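Local coordinates for Ro sixty-related protein, RSR (Deinococcus radiodurans, PDB 2NVO), which binds several small RNAs that accumulate during recovery from ultraviolet irradiation and contributes to the bacterium's resistance to that radiation, at residues N159-A164 and D186-A191; P193-D196 and R200-V203. All blocks are in the same frame, centred on the assembly; numbering follows the deposited sequence.

Interaction 1 of 2, residues N159-A164 and D186-A191; sequences NVYETA and DALRKA
Tyr161 and Leu188 bring together two helices of the horseshoe-shaped TROVE domain, which is built from HEAT-like helical repeats: helix 151-163, close to its C-terminal end, and helix 184-191. No hydrogen bond crosses between the two segments, and the contact rests on one aromatic ring and two aliphatic side chains, all three buried. The CD2 methyl of Leu188 sits over one face of the Tyr161 ring in a CH-pi contact, 3.5 Å from the ring centroid and only 6° off the ring normal. Because the methyl is so nearly centred, its distances to the six ring carbons are almost even, the shortest being 3.6 Å to CD2 of Tyr161. A branched leucine suits this place, since it can offer a single methyl to the ring while the side chain also packs against Leu204, Met207 and Val208 of helix 198-209. Tyr161 carries CG opposite its carbonyl carbon (chi1 -64°), which sends the ring out from its own helix toward helix 184-191; the CA atoms of Tyr161 and Leu188 can therefore stay 8.5 Å apart. Ala187 approaches differently, at the ring's edge and near its plane, beside the phenolic end. Its small side chain lets the long tyrosine reach close to the backbone of helix 184-191, and it also touches Leu140 of helix 133-143. Leu136 of that same helix packs on Tyr161, and Pro193 lies against both Tyr161 and Leu188, so that further parts of the chain also pack on Tyr161. The contact lies in a region that probably binds RNA, as in relatives. At the far end of the ring, OH of Tyr161 lies 3.3 Å from CB of Ala187.

Interaction 2 of 2, residues P193-D196 and R200-V203; sequences PKTD and RNAV
Thr195 and Asn201 tie the loop ahead of helix 198-209 to that helix's first turn, within the helical-repeat TROVE domain. The Asn201 side-chain amide grips the Thr195 backbone from both ends. Its OD1 accepts the Thr195 N-H at 2.8 Å through an in-plane lone pair, in a nearly straight bond (167°), while ND2 donates to O of Thr195 at 3.1 Å from above the carbonyl plane. Asparagine suits this place because one short side chain supplies both acceptor and donor. Beside it, the Thr195 side chain meets Arg200: methyl CG2 lies over one guanidinium face, 3.6 Å above the plane and offset toward the rim. Asp196 comes to the guanidinium edge instead, its carboxylate turned 80° from that plane, and its OD2 forms a salt bridge with NH2 of Arg200 at 3.1 Å, in which the hydrogen bond is weak and bent. The stronger partner of Arg200 is Asp197, whose OD2 forms a salt bridge with NE. A bend at chi3 (-55°) swings the Arg200 chain back toward the loop.

Farther out, the N-H groups of the arginine are shared between these loop carboxylates and helix 151-163's C-terminal end, where NH1 donates to the backbone O of Ala164.

The two contacts follow one another along the chain: interaction 1 closes at the end of helix 184-191, and interaction 2 begins in the loop leading to helix 198-209. Their centres are about 9 Å apart, on the same side of the chain's centre and away from the calcium site of the VWFA-like domain. They also touch directly. OE2 of Glu162 probably accepts the backbone N-H of Lys194, and Arg200 and Pro193 bridge the two contacts. Helix 151-163 and its C-terminal end are thereby joined to two successive helices of the TROVE horseshoe, which the VWFA-like domain closes into a ring with a central cavity that binds single-stranded RNA.

Interaction 1 of 2, residues N159-A164 and D186-A191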
loop_
_atom_site.group_PDB
_atom_site.type_symbol
_atom_site.label_atom_id
_atom_site.label_comp_id
_atom_site.label_asym_id
_atom_site.label_seq_id
_atom_site.Cartn_x
_atom_site.Cartn_y
_atom_site.Cartn_z
ATOM N N ASN A 159 -27.658 -8.532 -0.128
ATOM C CA ASN A 159 -26.931 -9.758 -0.452
ATOM C C ASN A 159 -25.533 -9.770 0.171
ATOM O O ASN A 159 -25.021 -10.820 0.569
ATOM C CB ASN A 159 -26.871 -9.963 -1.958
ATOM C CG ASN A 159 -26.189 -11.261 -2.347
ATOM O OD1 ASN A 159 -26.515 -12.345 -1.839
ATOM N ND2 ASN A 159 -25.232 -11.157 -3.252
ATOM N N VAL A 160 -24.934 -8.589 0.297
ATOM C CA VAL A 160 -23.636 -8.470 0.937
ATOM C C VAL A 160 -23.676 -8.967 2.379
ATOM O O VAL A 160 -22.810 -9.735 2.795
ATOM C CB VAL A 160 -23.099 -7.014 0.891
ATOM C CG1 VAL A 160 -21.826 -6.899 1.713
ATOM C CG2 VAL A 160 -22.836 -6.613 -0.539
ATOM N N TYR A 161 -24.682 -8.537 3.138
ATOM C CA TYR A 161 -24.797 -8.939 4.540
ATOM C C TYR A 161 -25.261 -10.385 4.693
ATOM O O TYR A 161 -24.825 -11.094 5.596
ATOM C CB TYR A 161 -25.749 -8.008 5.287
ATOM C CG TYR A 161 -25.258 -6.578 5.358
ATOM C CD1 TYR A 161 -24.259 -6.209 6.253
ATOM C CD2 TYR A 161 -25.797 -5.600 4.532
ATOM C CE1 TYR A 161 -23.810 -4.884 6.325
ATOM C CE2 TYR A 161 -25.360 -4.290 4.589
ATOM C CZ TYR A 161 -24.362 -3.941 5.481
ATOM O OH TYR A 161 -23.930 -2.633 5.537
ATOM N N GLU A 162 -26.142 -10.816 3.802
ATOM C CA GLU A 162 -26.694 -12.170 3.879
ATOM C C GLU A 162 -25.670 -13.240 3.497
ATOM O O GLU A 162 -25.842 -14.425 3.815
ATOM C CB GLU A 162 -27.942 -12.269 3.003
ATOM C CG GLU A 162 -29.117 -11.482 3.561
ATOM C CD GLU A 162 -30.222 -11.297 2.551
ATOM O OE1 GLU A 162 -30.027 -11.719 1.394
ATOM O OE2 GLU A 162 -31.282 -10.729 2.913
ATOM N N THR A 163 -24.605 -12.818 2.824
ATOM C CA THR A 163 -23.559 -13.736 2.369
ATOM C C THR A 163 -22.427 -13.878 3.395
ATOM O O THR A 163 -21.637 -14.821 3.346
ATOM C CB THR A 163 -22.977 -13.267 1.020
ATOM O OG1 THR A 163 -23.980 -13.375 0.007
ATOM C CG2 THR A 163 -21.774 -14.099 0.620
ATOM N N ALA A 164 -22.361 -12.944 4.334
ATOM C CA ALA A 164 -21.261 -12.905 5.295
ATOM C C ALA A 164 -21.535 -13.764 6.527
ATOM O O ALA A 164 -22.623 -13.701 7.104
ATOM C CB ALA A 164 -20.986 -11.455 5.718
ATOM N N ASP A 186 -27.023 2.680 8.566
ATOM C CA ASP A 186 -27.692 3.303 7.418
ATOM C C ASP A 186 -28.030 2.283 6.338
ATOM O O ASP A 186 -29.170 2.191 5.871
ATOM C CB ASP A 186 -26.801 4.363 6.766
ATOM C CG ASP A 186 -26.522 5.540 7.670
ATOM O OD1 ASP A 186 -27.288 5.763 8.628
ATOM O OD2 ASP A 186 -25.524 6.228 7.401
ATOM N N ALA A 187 -27.011 1.551 5.912
ATOM C CA ALA A 187 -27.167 0.566 4.856
ATOM C C ALA A 187 -28.193 -0.498 5.239
ATOM O O ALA A 187 -29.001 -0.914 4.415
ATOM C CB ALA A 187 -25.821 -0.080 4.538
ATOM N N LEU A 188 -28.140 -0.947 6.488
ATOM C CA LEU A 188 -29.027 -2.005 6.956
ATOM C C LEU A 188 -30.489 -1.551 6.952
ATOM O O LEU A 188 -31.389 -2.331 6.646
ATOM C CB LEU A 188 -28.589 -2.503 8.340
ATOM C CG LEU A 188 -27.308 -3.357 8.365
ATOM C CD1 LEU A 188 -26.826 -3.625 9.789
ATOM C CD2 LEU A 188 -27.507 -4.673 7.601
ATOM N N ARG A 189 -30.718 -0.281 7.274
ATOM C CA ARG A 189 -32.069 0.278 7.309
ATOM C C ARG A 189 -32.664 0.413 5.916
ATOM O O ARG A 189 -33.877 0.394 5.747
ATOM C CB ARG A 189 -32.061 1.652 7.989
ATOM C CG ARG A 189 -31.664 1.615 9.448
ATOM C CD ARG A 189 -31.954 2.943 10.145
ATOM N NE ARG A 189 -31.401 2.931 11.491
ATOM C CZ ARG A 189 -30.241 3.492 11.816
ATOM N NH1 ARG A 189 -29.534 4.138 10.891
ATOM N NH2 ARG A 189 -29.800 3.420 13.070
ATOM N N LYS A 190 -31.797 0.576 4.928
ATOM C CA LYS A 190 -32.218 0.752 3.553
ATOM C C LYS A 190 -32.395 -0.611 2.890
ATOM O O LYS A 190 -33.321 -0.806 2.109
ATOM C CB LYS A 190 -31.180 1.574 2.783
ATOM C CG LYS A 190 -31.146 3.081 3.122
ATOM C CD LYS A 190 -31.875 3.911 2.072
ATOM C CE LYS A 190 -31.699 5.407 2.335
ATOM N NZ LYS A 190 -32.097 6.261 1.171
ATOM N N ALA A 191 -31.516 -1.554 3.237
ATOM C CA ALA A 191 -31.429 -2.852 2.559
ATOM C C ALA A 191 -32.218 -3.992 3.217
ATOM O O ALA A 191 -32.604 -4.942 2.537
ATOM C CB ALA A 191 -29.965 -3.267 2.410
#

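Interaction 2 of 2, residues P193-D196 and R200-V203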
loop_
_atom_site.group_PDB
_atom_site.type_symbol
_atom_site.label_atom_id
_atom_site.label_comp_id
_atom_site.label_asym_id
_atom_site.label_seq_id
_atom_site.Cartn_x
_atom_site.Cartn_y
_atom_site.Cartn_z
ATOM N N PRO A 193 -31.485 -6.716 5.311
ATOM C CA PRO A 193 -31.114 -8.124 5.102
ATOM C C PRO A 193 -31.824 -9.055 6.088
ATOM O O PRO A 193 -32.092 -8.676 7.232
ATOM C CB PRO A 193 -29.606 -8.153 5.392
ATOM C CG PRO A 193 -29.179 -6.719 5.545
ATOM C CD PRO A 193 -30.394 -5.929 5.907
ATOM N N LYS A 194 -32.109 -10.275 5.651
ATOM C CA LYS A 194 -32.544 -11.322 6.573
ATOM C C LYS A 194 -31.891 -12.642 6.186
ATOM O O LYS A 194 -31.973 -13.072 5.042
ATOM C CB LYS A 194 -34.058 -11.475 6.584
ATOM C CG LYS A 194 -34.552 -12.404 7.699
ATOM C CD LYS A 194 -36.028 -12.740 7.541
ATOM C CE LYS A 194 -36.664 -13.107 8.875
ATOM N NZ LYS A 194 -38.148 -13.300 8.770
ATOM N N THR A 195 -31.221 -13.263 7.143
ATOM C CA THR A 195 -30.568 -14.538 6.900
ATOM C C THR A 195 -31.475 -15.662 7.397
ATOM O O THR A 195 -32.486 -15.411 8.035
ATOM C CB THR A 195 -29.232 -14.615 7.631
ATOM O OG1 THR A 195 -29.463 -14.701 9.046
ATOM C CG2 THR A 195 -28.396 -13.377 7.328
ATOM N N ASP A 196 -31.103 -16.898 7.099
ATOM C CA ASP A 196 -31.839 -18.042 7.608
ATOM C C ASP A 196 -31.553 -18.228 9.094
ATOM O O ASP A 196 -32.433 -18.634 9.840
ATOM C CB ASP A 196 -31.471 -19.317 6.834
ATOM C CG ASP A 196 -29.973 -19.544 6.756
ATOM O OD1 ASP A 196 -29.546 -20.712 6.706
ATOM O OD2 ASP A 196 -29.210 -18.554 6.739
ATOM N N ARG A 200 -26.884 -14.724 12.926
ATOM C CA ARG A 200 -26.559 -13.634 12.028
ATOM C C ARG A 200 -27.602 -12.522 12.037
ATOM O O ARG A 200 -27.245 -11.346 11.960
ATOM C CB ARG A 200 -26.305 -14.148 10.620
ATOM C CG ARG A 200 -24.949 -14.805 10.484
ATOM C CD ARG A 200 -24.614 -15.019 9.036
ATOM N NE ARG A 200 -25.662 -15.775 8.362
ATOM C CZ ARG A 200 -25.695 -15.992 7.053
ATOM N NH1 ARG A 200 -24.729 -15.512 6.281
ATOM N NH2 ARG A 200 -26.687 -16.693 6.518
ATOM N N ASN A 201 -28.877 -12.888 12.146
ATOM C CA ASN A 201 -29.941 -11.891 12.244
ATOM C C ASN A 201 -29.790 -11.079 13.521
ATOM O O ASN A 201 -30.132 -9.898 13.568
ATOM C CB ASN A 201 -31.321 -12.553 12.208
ATOM C CG ASN A 201 -31.725 -12.984 10.810
ATOM O OD1 ASN A 201 -31.234 -12.447 9.820
ATOM N ND2 ASN A 201 -32.628 -13.956 10.723
ATOM N N ALA A 202 -29.285 -11.741 14.558
ATOM C CA ALA A 202 -29.055 -11.113 15.848
ATOM C C ALA A 202 -27.954 -10.054 15.759
ATOM O O ALA A 202 -28.073 -8.978 16.355
ATOM C CB ALA A 202 -28.710 -12.168 16.897
ATOM N N VAL A 203 -26.892 -10.350 15.010
ATOM C CA VAL A 203 -25.797 -9.395 14.863
ATOM C C VAL A 203 -26.187 -8.256 13.936
ATOM O O VAL A 203 -25.714 -7.128 14.089
ATOM C CB VAL A 203 -24.484 -10.044 14.364
ATOM C CG1 VAL A 203 -24.637 -10.553 12.955
ATOM C CG2 VAL A 203 -23.341 -9.030 14.410
#